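Local coordinates for protein benzoylformate decarboxylase (Mycobacterium smegmatis, PDB 4Q9D) that belongs to the thiamine pyrophosphate-dependent enzyme family and binds a magnesium ion in its C-terminal cofactor-binding domain, at residues Thr43-Leu48 with Ile444-Gln449; Ala53-Asp58 with Gly408-Val413. All coordinates share one frame; numbering follows the deposited sequence.

Both contacts join the N-terminal and C-terminal thiamine pyrophosphate-binding domains of one chain. Their centres lie about 10 Å apart. In chain order, strand 43-46 comes first, then helix 50-64, helix 408-421 and helix 443-449. The inner two pair in contact 2 and the outer two in contact 1. Strand 43-46 is an outermost strand of the N-terminal parallel sheet within this chain, and helix 50-64 follows it directly. Met56 touches Val45 and Thr446 of contact 1, Ala53 packs on Ser47, and Ile444 packs on Val409. The two contacts therefore form one continuous buried interface, bringing together two domains that the central domain separates in sequence.

Contact 1: residues Thr43-Leu48 with Ile444-Gln449; sequences TYVLSL and IWTAAQ
Thr446 OG1 is gripped by Leu46 O and by a water that leads on to Leu48 N. It donates a hydrogen bond to Leu46 O at 2.8 Å. The bond lies in the carbonyl plane, on a lone pair, with a C=O...OG1 angle of 139°. The same hydroxyl accepts a bond from the water, which in turn accepts one from Leu48 N at 2.9 Å. OG1 is anti to the carbonyl carbon of Thr446 (chi1 -57°), and the CG2 methyl turns to Val45 CG1 instead, 3.8 Å away.

Trp445 carries the apolar half. Leu48 lies across one face of its indole. Leu48 CD2 makes a CH-pi contact 4.1 Å from the centroid of the six-membered ring, and Leu48 CD1 reaches Trp445 CB at 3.7 Å. Gln449 CG, from the next helical turn, covers the opposite face. Leu46 comes in at the ring edge, where its CD2 is 3.6 Å from Trp445 CZ3. The indole NE1 bonds to Pro485 O of the second subunit, so this ring also takes part in the subunit interface.

Val45 and Leu46 belong to strand 43-46 of the N-terminal sheet, and helix 443-449 to the C-terminal domain. The threonine hydroxyl and its water satisfy buried backbone groups where the strand runs out, and the Trp445 ring packs beside them between Leu48 and Gln449. One hydroxyl, donor to Leu46 O and acceptor from the water, thus ties two N-terminal backbone groups to the C-terminal helix.

Contact 2: residues Ala53-Asp58 with Gly408-Val413; sequences ALAMAD and GVPAAV
Ala55 and Met56 meet Pro410 and Ala411 where two helices of the paired cofactor-binding domains pack at close range. Each domain has a parallel sheet flanked by helices. Helix 50-64 comes from the N-terminal one and helix 408-421 from the C-terminal one. The short segments cross at -51°, with their axes only 6.7 Å apart. The short side chains of Ala55 and Ala411 are consistent with so close an approach, and the CA atoms of Met56 and Ala411 come within 4.5 Å.

No conventional hydrogen bond links the segments. Two CA-H...O contacts run between the backbones, one in each direction. Met56 CA meets Pro410 O at 3.4 Å, with an angle of 145° at the hydrogen. Ala411 CA meets Ala55 O at 3.6 Å.

At the end of segment 53-58, Asp58 holds its carboxylate by bonds outside the pair. OD2 bonds to Trp407 NE1, just before helix 408-421, giving the two helices a further polar link.

The remaining contacts are apolar. Ala55 CB points at the proline ring and touches Pro410 CG at 3.6 Å. About a turn on from Pro410, Met56 passes obliquely by Val413. Helix 443-449 packs against this side, with Thr446 touching both Met56 and Val413. Met56 CG, anti to the backbone N (chi1 -158°), lies 3.5 Å from Pro410 O, and Met56 SD beyond it is 3.8 Å from Val413 CG1.

Contact 1: residues Thr43-Leu48 with Ile444-Gln449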
ATOM      1  N   THR B  43     -30.450  15.615   4.785  1.00 30.91           N
ATOM      2  CA  THR B  43     -31.192  14.365   4.808  1.00 29.13           C
ATOM      3  C   THR B  43     -30.263  13.167   5.062  1.00 26.80           C
ATOM      4  O   THR B  43     -29.236  13.020   4.410  1.00 28.15           O
ATOM      5  CB  THR B  43     -31.935  14.151   3.477  1.00 31.33           C
ATOM      6  OG1 THR B  43     -32.793  15.275   3.251  1.00 34.43           O
ATOM      7  CG2 THR B  43     -32.772  12.857   3.515  1.00 26.22           C
ATOM      8  N   TYR B  44     -30.627  12.328   6.022  1.00 28.46           N
ATOM      9  CA  TYR B  44     -29.867  11.141   6.301  1.00 22.71           C
ATOM     10  C   TYR B  44     -30.633   9.967   5.725  1.00 26.46           C
ATOM     11  O   TYR B  44     -31.785   9.785   6.044  1.00 26.65           O
ATOM     12  CB  TYR B  44     -29.733  10.932   7.801  1.00 21.52           C
ATOM     13  CG  TYR B  44     -28.769   9.817   8.100  1.00 19.55           C
ATOM     14  CD1 TYR B  44     -27.400  10.055   8.134  1.00 22.99           C
ATOM     15  CD2 TYR B  44     -29.215   8.517   8.291  1.00 21.76           C
ATOM     16  CE1 TYR B  44     -26.495   9.037   8.397  1.00 20.42           C
ATOM     17  CE2 TYR B  44     -28.323   7.488   8.536  1.00 22.50           C
ATOM     18  CZ  TYR B  44     -26.950   7.762   8.599  1.00 28.95           C
ATOM     19  OH  TYR B  44     -26.024   6.759   8.862  1.00 27.40           O
ATOM     20  N   VAL B  45     -30.003   9.185   4.856  1.00 25.62           N
ATOM     21  CA  VAL B  45     -30.662   8.003   4.303  1.00 21.59           C
ATOM     22  C   VAL B  45     -30.060   6.764   4.925  1.00 22.78           C
ATOM     23  O   VAL B  45     -28.919   6.425   4.644  1.00 24.91           O
ATOM     24  CB  VAL B  45     -30.557   7.938   2.748  1.00 22.48           C
ATOM     25  CG1 VAL B  45     -31.275   6.680   2.220  1.00 20.74           C
ATOM     26  CG2 VAL B  45     -31.154   9.220   2.119  1.00 16.53           C
ATOM     27  N   LEU B  46     -30.830   6.092   5.771  1.00 22.27           N
ATOM     28  CA  LEU B  46     -30.373   4.896   6.455  1.00 27.56           C
ATOM     29  C   LEU B  46     -30.561   3.614   5.630  1.00 25.44           C
ATOM     30  O   LEU B  46     -31.666   3.356   5.117  1.00 23.53           O
ATOM     31  CB  LEU B  46     -31.148   4.741   7.772  1.00 23.69           C
ATOM     32  CG  LEU B  46     -30.870   3.437   8.531  1.00 22.86           C
ATOM     33  CD1 LEU B  46     -29.460   3.402   9.095  1.00 22.78           C
ATOM     34  CD2 LEU B  46     -31.927   3.186   9.629  1.00 23.52           C
ATOM     35  N   SER B  47     -29.483   2.834   5.528  1.00 19.74           N
ATOM     36  CA  SER B  47     -29.486   1.475   4.982  1.00 26.76           C
ATOM     37  C   SER B  47     -29.136   0.537   6.095  1.00 20.66           C
ATOM     38  O   SER B  47     -28.299   0.882   6.938  1.00 20.82           O
ATOM     39  CB  SER B  47     -28.368   1.292   3.928  1.00 22.36           C
ATOM     40  OG  SER B  47     -28.698   1.949   2.736  1.00 36.80           O
ATOM     41  N   LEU B  48     -29.692  -0.674   6.041  1.00 24.12           N
ATOM     42  CA  LEU B  48     -29.423  -1.707   7.034  1.00 26.52           C
ATOM     43  C   LEU B  48     -28.038  -2.366   6.951  1.00 26.55           C
ATOM     44  O   LEU B  48     -27.650  -3.072   7.881  1.00 21.31           O
ATOM     45  CB  LEU B  48     -30.521  -2.782   6.997  1.00 20.77           C
ATOM     46  CG  LEU B  48     -31.919  -2.188   7.320  1.00 24.64           C
ATOM     47  CD1 LEU B  48     -33.032  -3.224   7.195  1.00 17.34           C
ATOM     48  CD2 LEU B  48     -31.931  -1.576   8.705  1.00 19.17           C
ATOM     49  N   ILE B 444     -34.240  -3.064   0.286  1.00 20.37           N
ATOM     50  CA  ILE B 444     -35.646  -2.808  -0.039  1.00 25.88           C
ATOM     51  C   ILE B 444     -36.402  -2.174   1.152  1.00 21.62           C
ATOM     52  O   ILE B 444     -37.426  -1.519   0.976  1.00 28.87           O
ATOM     53  CB  ILE B 444     -36.375  -4.064  -0.569  1.00 21.67           C
ATOM     54  CG1 ILE B 444     -36.536  -5.107   0.517  1.00 16.75           C
ATOM     55  CG2 ILE B 444     -35.621  -4.667  -1.761  1.00 17.57           C
ATOM     56  CD1 ILE B 444     -37.117  -6.429  -0.044  1.00 23.72           C
ATOM     57  N   TRP B 445     -35.849  -2.326   2.352  1.00 20.98           N
ATOM     58  CA  TRP B 445     -36.422  -1.712   3.555  1.00 18.22           C
ATOM     59  C   TRP B 445     -36.364  -0.205   3.411  1.00 21.45           C
ATOM     60  O   TRP B 445     -37.310   0.494   3.761  1.00 22.63           O
ATOM     61  CB  TRP B 445     -35.650  -2.156   4.814  1.00 19.65           C
ATOM     62  CG  TRP B 445     -36.146  -1.539   6.080  1.00 21.13           C
ATOM     63  CD1 TRP B 445     -37.235  -1.932   6.812  1.00 22.18           C
ATOM     64  CD2 TRP B 445     -35.561  -0.434   6.789  1.00 23.19           C
ATOM     65  NE1 TRP B 445     -37.368  -1.131   7.920  1.00 22.40           N
ATOM     66  CE2 TRP B 445     -36.361  -0.206   7.938  1.00 27.12           C
ATOM     67  CE3 TRP B 445     -34.453   0.400   6.556  1.00 21.47           C
ATOM     68  CZ2 TRP B 445     -36.090   0.824   8.863  1.00 20.18           C
ATOM     69  CZ3 TRP B 445     -34.167   1.423   7.492  1.00 22.03           C
ATOM     70  CH2 TRP B 445     -34.987   1.617   8.623  1.00 24.64           C
ATOM     71  N   THR B 446     -35.239   0.298   2.911  1.00 20.91           N
ATOM     72  CA  THR B 446     -35.100   1.733   2.668  1.00 21.55           C
ATOM     73  C   THR B 446     -36.103   2.204   1.606  1.00 23.82           C
ATOM     74  O   THR B 446     -36.668   3.293   1.722  1.00 23.54           O
ATOM     75  CB  THR B 446     -33.652   2.075   2.229  1.00 20.02           C
ATOM     76  OG1 THR B 446     -32.739   1.621   3.225  1.00 19.26           O
ATOM     77  CG2 THR B 446     -33.461   3.588   2.030  1.00 16.90           C
ATOM     78  N   ALA B 447     -36.328   1.389   0.572  1.00 22.62           N
ATOM     79  CA  ALA B 447     -37.338   1.731  -0.442  1.00 19.83           C
ATOM     80  C   ALA B 447     -38.728   1.874   0.224  1.00 23.51           C
ATOM     81  O   ALA B 447     -39.471   2.816  -0.049  1.00 21.43           O
ATOM     82  CB  ALA B 447     -37.379   0.638  -1.561  1.00 18.20           C
ATOM     83  N   ALA B 448     -39.066   0.943   1.109  1.00 20.84           N
ATOM     84  CA  ALA B 448     -40.374   0.991   1.757  1.00 21.68           C
ATOM     85  C   ALA B 448     -40.448   2.167   2.715  1.00 27.46           C
ATOM     86  O   ALA B 448     -41.432   2.899   2.703  1.00 29.15           O
ATOM     87  CB  ALA B 448     -40.686  -0.304   2.468  1.00 21.80           C
ATOM     88  N   GLN B 449     -39.389   2.385   3.503  1.00 24.87           N
ATOM     89  CA  GLN B 449     -39.333   3.533   4.417  1.00 21.21           C
ATOM     90  C   GLN B 449     -39.526   4.878   3.717  1.00 28.12           C
ATOM     91  O   GLN B 449     -40.105   5.790   4.294  1.00 30.72           O
ATOM     92  CB  GLN B 449     -37.999   3.536   5.205  1.00 23.92           C
ATOM     93  CG  GLN B 449     -37.912   2.397   6.227  1.00 22.42           C
ATOM     94  CD  GLN B 449     -39.007   2.532   7.296  1.00 25.89           C
ATOM     95  OE1 GLN B 449     -39.041   3.514   8.011  1.00 32.30           O
ATOM     96  NE2 GLN B 449     -39.892   1.553   7.386  1.00 24.19           N
TER
HETATM   97  O   HOH W   1     -31.663  -0.911   3.913  1.00 17.67           O

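Contact 2: residues Ala53-Asp58 with Gly408-Val413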
ATOM      1  N   ALA B  53     -25.650   0.947   1.571  1.00 18.53           N
ATOM      2  CA  ALA B  53     -25.475   2.384   1.714  1.00 20.92           C
ATOM      3  C   ALA B  53     -24.640   2.958   0.568  1.00 20.90           C
ATOM      4  O   ALA B  53     -24.980   3.972  -0.026  1.00 20.62           O
ATOM      5  CB  ALA B  53     -24.806   2.698   3.066  1.00 16.55           C
ATOM      6  N   LEU B  54     -23.513   2.328   0.267  1.00 18.20           N
ATOM      7  CA  LEU B  54     -22.628   2.927  -0.710  1.00 18.85           C
ATOM      8  C   LEU B  54     -23.194   2.773  -2.142  1.00 18.66           C
ATOM      9  O   LEU B  54     -23.126   3.712  -2.928  1.00 21.03           O
ATOM     10  CB  LEU B  54     -21.214   2.352  -0.567  1.00 14.05           C
ATOM     11  CG  LEU B  54     -20.076   3.093  -1.282  1.00 21.61           C
ATOM     12  CD1 LEU B  54     -18.750   2.725  -0.637  1.00 17.15           C
ATOM     13  CD2 LEU B  54     -20.060   2.682  -2.801  1.00 13.60           C
ATOM     14  N   ALA B  55     -23.789   1.617  -2.459  1.00 17.85           N
ATOM     15  CA  ALA B  55     -24.387   1.401  -3.788  1.00 17.06           C
ATOM     16  C   ALA B  55     -25.599   2.311  -3.975  1.00 19.86           C
ATOM     17  O   ALA B  55     -25.860   2.777  -5.067  1.00 19.92           O
ATOM     18  CB  ALA B  55     -24.783  -0.092  -3.985  1.00 15.10           C
ATOM     19  N   MET B  56     -26.320   2.584  -2.887  1.00 17.06           N
ATOM     20  CA  MET B  56     -27.450   3.512  -2.916  1.00 20.97           C
ATOM     21  C   MET B  56     -26.940   4.919  -3.246  1.00 22.96           C
ATOM     22  O   MET B  56     -27.526   5.628  -4.069  1.00 21.21           O
ATOM     23  CB  MET B  56     -28.148   3.514  -1.549  1.00 20.69           C
ATOM     24  CG  MET B  56     -29.584   3.980  -1.541  1.00 20.50           C
ATOM     25  SD  MET B  56     -30.286   3.813   0.123  1.00 24.96           S
ATOM     26  CE  MET B  56     -30.235   2.018   0.285  1.00 19.63           C
ATOM     27  N   ALA B  57     -25.834   5.316  -2.618  1.00 19.62           N
ATOM     28  CA  ALA B  57     -25.259   6.633  -2.869  1.00 19.78           C
ATOM     29  C   ALA B  57     -24.822   6.705  -4.305  1.00 17.62           C
ATOM     30  O   ALA B  57     -24.973   7.744  -4.949  1.00 23.71           O
ATOM     31  CB  ALA B  57     -24.051   6.906  -1.932  1.00 14.11           C
ATOM     32  N   ASP B  58     -24.271   5.595  -4.802  1.00 16.86           N
ATOM     33  CA  ASP B  58     -23.813   5.499  -6.194  1.00 20.79           C
ATOM     34  C   ASP B  58     -25.010   5.794  -7.126  1.00 18.70           C
ATOM     35  O   ASP B  58     -24.950   6.677  -7.986  1.00 22.54           O
ATOM     36  CB  ASP B  58     -23.257   4.083  -6.433  1.00 15.36           C
ATOM     37  CG  ASP B  58     -22.575   3.906  -7.780  1.00 20.16           C
ATOM     38  OD1 ASP B  58     -22.517   4.852  -8.609  1.00 19.88           O
ATOM     39  OD2 ASP B  58     -22.040   2.781  -8.001  1.00 20.41           O
ATOM     40  N   GLY B 408     -27.725  -3.655  -8.032  1.00 19.32           N
ATOM     41  CA  GLY B 408     -28.908  -3.058  -8.650  1.00 16.59           C
ATOM     42  C   GLY B 408     -30.039  -2.739  -7.690  1.00 16.62           C
ATOM     43  O   GLY B 408     -30.765  -1.751  -7.861  1.00 22.97           O
ATOM     44  N   VAL B 409     -30.195  -3.566  -6.665  1.00 20.61           N
ATOM     45  CA  VAL B 409     -31.277  -3.342  -5.713  1.00 18.31           C
ATOM     46  C   VAL B 409     -31.062  -2.029  -4.926  1.00 18.62           C
ATOM     47  O   VAL B 409     -31.912  -1.157  -4.914  1.00 21.16           O
ATOM     48  CB  VAL B 409     -31.479  -4.571  -4.750  1.00 20.73           C
ATOM     49  CG1 VAL B 409     -32.452  -4.227  -3.615  1.00 15.74           C
ATOM     50  CG2 VAL B 409     -32.013  -5.789  -5.520  1.00 23.35           C
ATOM     51  N   PRO B 410     -29.909  -1.884  -4.245  1.00 21.93           N
ATOM     52  CA  PRO B 410     -29.698  -0.585  -3.562  1.00 19.02           C
ATOM     53  C   PRO B 410     -29.530   0.590  -4.526  1.00 15.81           C
ATOM     54  O   PRO B 410     -29.973   1.700  -4.205  1.00 20.83           O
ATOM     55  CB  PRO B 410     -28.426  -0.810  -2.707  1.00 18.61           C
ATOM     56  CG  PRO B 410     -27.728  -2.042  -3.347  1.00 18.66           C
ATOM     57  CD  PRO B 410     -28.925  -2.901  -3.855  1.00 16.23           C
ATOM     58  N   ALA B 411     -28.886   0.380  -5.678  1.00 20.38           N
ATOM     59  CA  ALA B 411     -28.784   1.456  -6.671  1.00 16.31           C
ATOM     60  C   ALA B 411     -30.165   1.940  -7.127  1.00 19.39           C
ATOM     61  O   ALA B 411     -30.377   3.142  -7.329  1.00 20.61           O
ATOM     62  CB  ALA B 411     -27.950   1.001  -7.888  1.00 19.41           C
ATOM     63  N   ALA B 412     -31.102   1.010  -7.305  1.00 19.04           N
ATOM     64  CA  ALA B 412     -32.472   1.403  -7.656  1.00 19.81           C
ATOM     65  C   ALA B 412     -33.089   2.347  -6.603  1.00 22.13           C
ATOM     66  O   ALA B 412     -33.796   3.292  -6.945  1.00 23.77           O
ATOM     67  CB  ALA B 412     -33.361   0.167  -7.841  1.00 17.47           C
ATOM     68  N   VAL B 413     -32.856   2.050  -5.326  1.00 22.64           N
ATOM     69  CA  VAL B 413     -33.352   2.872  -4.232  1.00 17.60           C
ATOM     70  C   VAL B 413     -32.686   4.252  -4.323  1.00 19.38           C
ATOM     71  O   VAL B 413     -33.348   5.287  -4.222  1.00 24.39           O
ATOM     72  CB  VAL B 413     -33.032   2.234  -2.851  1.00 21.19           C
ATOM     73  CG1 VAL B 413     -33.544   3.135  -1.696  1.00 16.59           C
ATOM     74  CG2 VAL B 413     -33.654   0.854  -2.737  1.00 19.52           C
TER